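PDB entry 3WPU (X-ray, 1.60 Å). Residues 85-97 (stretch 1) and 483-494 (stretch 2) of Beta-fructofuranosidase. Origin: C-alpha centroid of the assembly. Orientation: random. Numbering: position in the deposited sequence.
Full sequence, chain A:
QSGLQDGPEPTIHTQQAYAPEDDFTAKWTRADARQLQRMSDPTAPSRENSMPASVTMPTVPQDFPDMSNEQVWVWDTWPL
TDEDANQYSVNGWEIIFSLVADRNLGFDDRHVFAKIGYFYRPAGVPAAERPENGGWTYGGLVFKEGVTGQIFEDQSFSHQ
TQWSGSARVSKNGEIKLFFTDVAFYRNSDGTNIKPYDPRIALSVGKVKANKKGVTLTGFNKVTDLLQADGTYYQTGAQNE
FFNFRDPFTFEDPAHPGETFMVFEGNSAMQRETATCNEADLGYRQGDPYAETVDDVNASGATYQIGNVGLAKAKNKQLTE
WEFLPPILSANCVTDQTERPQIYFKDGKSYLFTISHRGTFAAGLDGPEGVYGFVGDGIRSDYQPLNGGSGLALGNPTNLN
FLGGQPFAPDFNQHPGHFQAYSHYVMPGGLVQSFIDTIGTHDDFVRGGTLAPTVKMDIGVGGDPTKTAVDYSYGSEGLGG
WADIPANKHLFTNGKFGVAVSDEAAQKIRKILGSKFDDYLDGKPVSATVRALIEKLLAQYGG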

# COMPACT_ATOMS: atom_id res chain seq x y z
N ALA A 85 1.37 0.92 -13.27
CA ALA A 85 0.59 1.44 -12.11
C ALA A 85 -0.35 2.60 -12.47
O ALA A 85 -0.90 3.29 -11.58
N ASN A 86 -0.63 2.80 -13.76
CA ASN A 86 -1.71 3.67 -14.14
C ASN A 86 -3.00 3.11 -13.58
O ASN A 86 -3.11 1.88 -13.42
N GLN A 87 -3.92 4.00 -13.24
CA GLN A 87 -5.18 3.65 -12.60
C GLN A 87 -6.34 3.77 -13.57
O GLN A 87 -6.45 4.75 -14.33
N TYR A 88 -7.23 2.77 -13.54
CA TYR A 88 -8.23 2.58 -14.58
C TYR A 88 -9.71 2.71 -14.20
O TYR A 88 -10.16 2.28 -13.14
N SER A 89 -10.46 3.30 -15.14
CA SER A 89 -11.90 3.14 -15.22
C SER A 89 -12.16 2.10 -16.30
O SER A 89 -11.32 1.92 -17.19
N VAL A 90 -13.31 1.43 -16.23
CA VAL A 90 -13.74 0.46 -17.25
C VAL A 90 -15.15 0.85 -17.70
O VAL A 90 -16.08 0.99 -16.89
N ASN A 91 -15.30 1.09 -19.00
CA ASN A 91 -16.58 1.49 -19.56
C ASN A 91 -17.32 2.55 -18.75
O ASN A 91 -18.52 2.44 -18.52
N GLY A 92 -16.57 3.58 -18.35
CA GLY A 92 -17.12 4.75 -17.71
C GLY A 92 -17.16 4.71 -16.20
O GLY A 92 -17.69 5.62 -15.59
N TRP A 93 -16.59 3.67 -15.60
CA TRP A 93 -16.66 3.50 -14.13
C TRP A 93 -15.28 3.32 -13.50
O TRP A 93 -14.53 2.42 -13.89
N GLU A 94 -14.96 4.17 -12.52
CA GLU A 94 -13.77 3.95 -11.68
C GLU A 94 -14.16 2.81 -10.73
O GLU A 94 -15.29 2.78 -10.25
N ILE A 95 -13.21 1.89 -10.47
CA ILE A 95 -13.42 0.70 -9.68
C ILE A 95 -12.25 0.57 -8.70
O ILE A 95 -11.09 0.64 -9.10
N ILE A 96 -12.58 0.39 -7.42
CA ILE A 96 -11.57 0.13 -6.39
C ILE A 96 -11.92 -1.13 -5.61
O ILE A 96 -13.10 -1.54 -5.55
N PHE A 97 -10.88 -1.72 -5.05
CA PHE A 97 -10.99 -2.87 -4.14
C PHE A 97 -10.58 -2.44 -2.77
O PHE A 97 -9.62 -1.67 -2.62
N ASP A 483 -10.68 10.08 -2.78
CA ASP A 483 -10.42 10.32 -4.18
C ASP A 483 -9.32 9.38 -4.69
O ASP A 483 -8.14 9.56 -4.36
N ILE A 484 -9.70 8.42 -5.52
CA ILE A 484 -8.78 7.49 -6.15
C ILE A 484 -9.00 7.57 -7.67
O ILE A 484 -9.75 6.78 -8.26
N PRO A 485 -8.40 8.57 -8.30
CA PRO A 485 -8.78 8.89 -9.67
C PRO A 485 -8.11 8.01 -10.71
O PRO A 485 -6.93 7.65 -10.59
N ALA A 486 -8.84 7.72 -11.78
CA ALA A 486 -8.29 6.96 -12.92
C ALA A 486 -7.63 7.93 -13.88
O ALA A 486 -8.21 8.97 -14.19
N ASN A 487 -6.43 7.61 -14.35
CA ASN A 487 -5.77 8.38 -15.41
C ASN A 487 -5.76 7.64 -16.74
O ASN A 487 -5.33 8.19 -17.75
N LYS A 488 -6.27 6.42 -16.76
CA LYS A 488 -6.48 5.69 -18.01
C LYS A 488 -7.90 5.16 -18.00
O LYS A 488 -8.47 4.86 -16.95
N HIS A 489 -8.48 5.05 -19.18
CA HIS A 489 -9.88 4.68 -19.33
C HIS A 489 -10.01 3.59 -20.35
O HIS A 489 -9.72 3.79 -21.53
N LEU A 490 -10.42 2.42 -19.87
CA LEU A 490 -10.60 1.26 -20.72
C LEU A 490 -12.01 1.29 -21.28
O LEU A 490 -13.00 1.51 -20.56
N PHE A 491 -12.10 1.10 -22.60
CA PHE A 491 -13.38 0.91 -23.27
C PHE A 491 -13.31 -0.44 -23.95
O PHE A 491 -12.43 -0.67 -24.77
N THR A 492 -14.20 -1.35 -23.55
CA THR A 492 -14.11 -2.75 -23.95
C THR A 492 -15.51 -3.35 -24.18
O THR A 492 -16.47 -3.05 -23.46
N ASN A 493 -15.63 -4.18 -25.21
CA ASN A 493 -16.87 -4.90 -25.45
C ASN A 493 -16.62 -6.04 -26.39
O ASN A 493 -16.12 -5.82 -27.50
N GLY A 494 -16.92 -7.26 -25.93
CA GLY A 494 -16.79 -8.46 -26.73
C GLY A 494 -15.40 -8.61 -27.32
O GLY A 494 -15.24 -8.62 -28.55

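The two stretches, far apart in sequence, meet as parallel strands, with Y88, S89 and V90 in register with K488, H489 and L490, and bury 919 Å² between them. The backbone ladder runs from Q87 O, which accepts from K488 N at 3.0 Å, through S89 N to K488 O (3.1 Å) and L490 N to S89 O (2.9 Å), to N91 N, which donates to L490 O at 2.8 Å. Parallel pairing sends the side chains of each bridged pair to the same face, so Y88, K488, V90 and L490 share one face while S89 and H489 occupy the other.

Asparagine side chains extend the ladder before and after the bridged pairs by imitating a peptide group. Before the strands, N487 (chi1 p) receives Q87 N on OD1 at 2.9 Å, while its ND2 donates to N86 OD1, also at 2.9 Å; N86, an m rotamer, points toward the second stretch. Just past the first strand, N91 (m) accepts T492 N on OD1 at 2.8 Å and donates from ND2 to T492 O at 2.8 Å, a two-point clasp of one residue's backbone.

Two longer polar side chains reach the loop that precedes the second strand. Q87, m at chi1 and t at chi2, donates from NE2 to P485 O at 3.0 Å. E94, likewise m then t, points toward the same loop and takes A486 N on OE2 at 2.9 Å. The methyl of A486 points into the interface and packs against the first stretch, its CB 3.4 Å from S89 N.

On the S89 face, the p rotamer of S89 places OG 2.7 Å from H489 ND1, at the edge of the imidazole and near its plane, in a hydrogen bond whose donor the geometry leaves open. S89 OG also hydrogen-bonds the O atom of water 1 at 2.7 Å. The O atom of water 1 accepts from G92 N at 3.0 Å and donates to L490 O at 3.0 Å, joining the turn after the first strand to the second.

Apolar packing dominates the opposite face. The Y88 ring (m) carries K488 CB over one face, 3.6 Å from its centroid, a CH-pi contact; K488 is m at chi1 and chi2, and its end leads away. L490 (t, p) sets CB 4.1 Å from Y88 CD2, at the ring edge, and CD2 4.3 Å from V90 (t) CG1.

A separate apolar contact lies near the loop before the second strand, where I96 (p, t) CG2 is 3.8 Å from I484 (m, t) CG2.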

# COMPACT_ATOMS: atom_id res chain seq x y z
CB ALA A 85 1.50 1.77 -10.93
CB ASN A 86 -1.85 3.75 -15.66
CG ASN A 86 -0.67 4.41 -16.30
OD1 ASN A 86 -0.30 5.51 -15.92
ND2 ASN A 86 -0.06 3.74 -17.29
CB GLN A 87 -5.38 4.52 -11.34
CG GLN A 87 -4.20 4.35 -10.40
CD GLN A 87 -4.27 5.07 -9.07
OE1 GLN A 87 -3.41 4.85 -8.20
NE2 GLN A 87 -5.29 5.88 -8.88
CB TYR A 88 -8.06 1.21 -15.20
CG TYR A 88 -6.92 1.14 -16.17
CD1 TYR A 88 -5.61 1.10 -15.73
CD2 TYR A 88 -7.16 1.12 -17.54
CE1 TYR A 88 -4.56 1.06 -16.61
CE2 TYR A 88 -6.11 1.08 -18.44
CZ TYR A 88 -4.81 1.06 -17.97
OH TYR A 88 -3.74 1.00 -18.83
CB SER A 89 -12.59 4.47 -15.54
OG SER A 89 -12.23 4.90 -16.84
CB VAL A 90 -13.74 -1.00 -16.75
CG1 VAL A 90 -14.11 -1.96 -17.88
CG2 VAL A 90 -12.37 -1.39 -16.18
CB ASN A 91 -17.43 0.25 -19.82
CG ASN A 91 -16.88 -0.57 -20.98
OD1 ASN A 91 -15.82 -0.26 -21.50
ND2 ASN A 91 -17.60 -1.60 -21.38
CB TRP A 93 -17.49 2.28 -13.77
CG TRP A 93 -18.89 2.34 -14.21
CD1 TRP A 93 -19.41 1.81 -15.36
CD2 TRP A 93 -19.99 2.93 -13.51
NE1 TRP A 93 -20.75 2.06 -15.42
CE2 TRP A 93 -21.14 2.75 -14.30
CE3 TRP A 93 -20.10 3.64 -12.31
CZ2 TRP A 93 -22.39 3.22 -13.91
CZ3 TRP A 93 -21.35 4.10 -11.93
CH2 TRP A 93 -22.47 3.89 -12.72
CB GLU A 94 -13.38 5.19 -10.88
CG GLU A 94 -12.86 6.32 -11.74
CD GLU A 94 -12.40 7.53 -10.97
OE1 GLU A 94 -12.78 7.72 -9.79
OE2 GLU A 94 -11.67 8.34 -11.58
CB ILE A 95 -13.48 -0.58 -10.56
CG1 ILE A 95 -14.70 -0.56 -11.47
CG2 ILE A 95 -13.46 -1.84 -9.68
CD1 ILE A 95 -14.60 -1.54 -12.62
CB ILE A 96 -11.38 1.31 -5.44
CG1 ILE A 96 -12.69 1.60 -4.71
CG2 ILE A 96 -10.83 2.51 -6.21
CD1 ILE A 96 -12.60 2.69 -3.65
CB PHE A 97 -10.08 -4.00 -4.62
CG PHE A 97 -10.54 -4.66 -5.88
CD1 PHE A 97 -11.48 -5.67 -5.84
CD2 PHE A 97 -10.02 -4.28 -7.10
CE1 PHE A 97 -11.90 -6.30 -7.00
CE2 PHE A 97 -10.43 -4.91 -8.26
CZ PHE A 97 -11.37 -5.91 -8.21
CB ASP A 483 -10.05 11.79 -4.42
CG ASP A 483 -9.99 12.15 -5.89
OD1 ASP A 483 -10.63 11.44 -6.70
OD2 ASP A 483 -9.33 13.16 -6.22
CB ILE A 484 -8.98 6.07 -5.58
CG1 ILE A 484 -8.69 6.09 -4.08
CG2 ILE A 484 -8.07 5.09 -6.33
CD1 ILE A 484 -8.75 4.75 -3.38
CB PRO A 485 -8.30 10.34 -9.82
CG PRO A 485 -7.17 10.47 -8.89
CD PRO A 485 -7.44 9.55 -7.74
CB ALA A 486 -9.40 6.19 -13.61
CB ASN A 487 -4.35 8.80 -15.00
CG ASN A 487 -3.45 7.62 -14.75
OD1 ASN A 487 -3.73 6.77 -13.90
ND2 ASN A 487 -2.35 7.55 -15.49
CB LYS A 488 -5.49 4.54 -18.16
CG LYS A 488 -4.04 4.97 -18.22
CD LYS A 488 -3.69 5.75 -19.48
CE LYS A 488 -2.20 6.01 -19.56
NZ LYS A 488 -1.86 6.96 -20.66
CB HIS A 489 -10.67 5.92 -19.75
CG HIS A 489 -10.40 7.08 -18.86
ND1 HIS A 489 -10.98 7.22 -17.62
CD2 HIS A 489 -9.50 8.08 -18.98
CE1 HIS A 489 -10.50 8.31 -17.04
NE2 HIS A 489 -9.59 8.84 -17.84
CB LEU A 490 -10.37 -0.02 -19.91
CG LEU A 490 -10.51 -1.33 -20.67
CD1 LEU A 490 -9.53 -1.40 -21.83
CD2 LEU A 490 -10.30 -2.52 -19.75
CB PHE A 491 -13.62 2.03 -24.27
CG PHE A 491 -13.76 3.36 -23.62
CD1 PHE A 491 -14.83 3.61 -22.78
CD2 PHE A 491 -12.83 4.36 -23.84
CE1 PHE A 491 -14.97 4.85 -22.16
CE2 PHE A 491 -12.96 5.60 -23.23
CZ PHE A 491 -14.04 5.84 -22.39
CB THR A 492 -13.32 -3.57 -22.91
OG1 THR A 492 -13.17 -4.93 -23.35
CG2 THR A 492 -14.00 -3.55 -21.55
CB ASN A 493 -17.98 -3.99 -26.01
CG ASN A 493 -19.15 -3.83 -25.05
OD1 ASN A 493 -19.79 -4.81 -24.66
ND2 ASN A 493 -19.45 -2.58 -24.67
O HOH W 1 -13.70 3.99 -18.96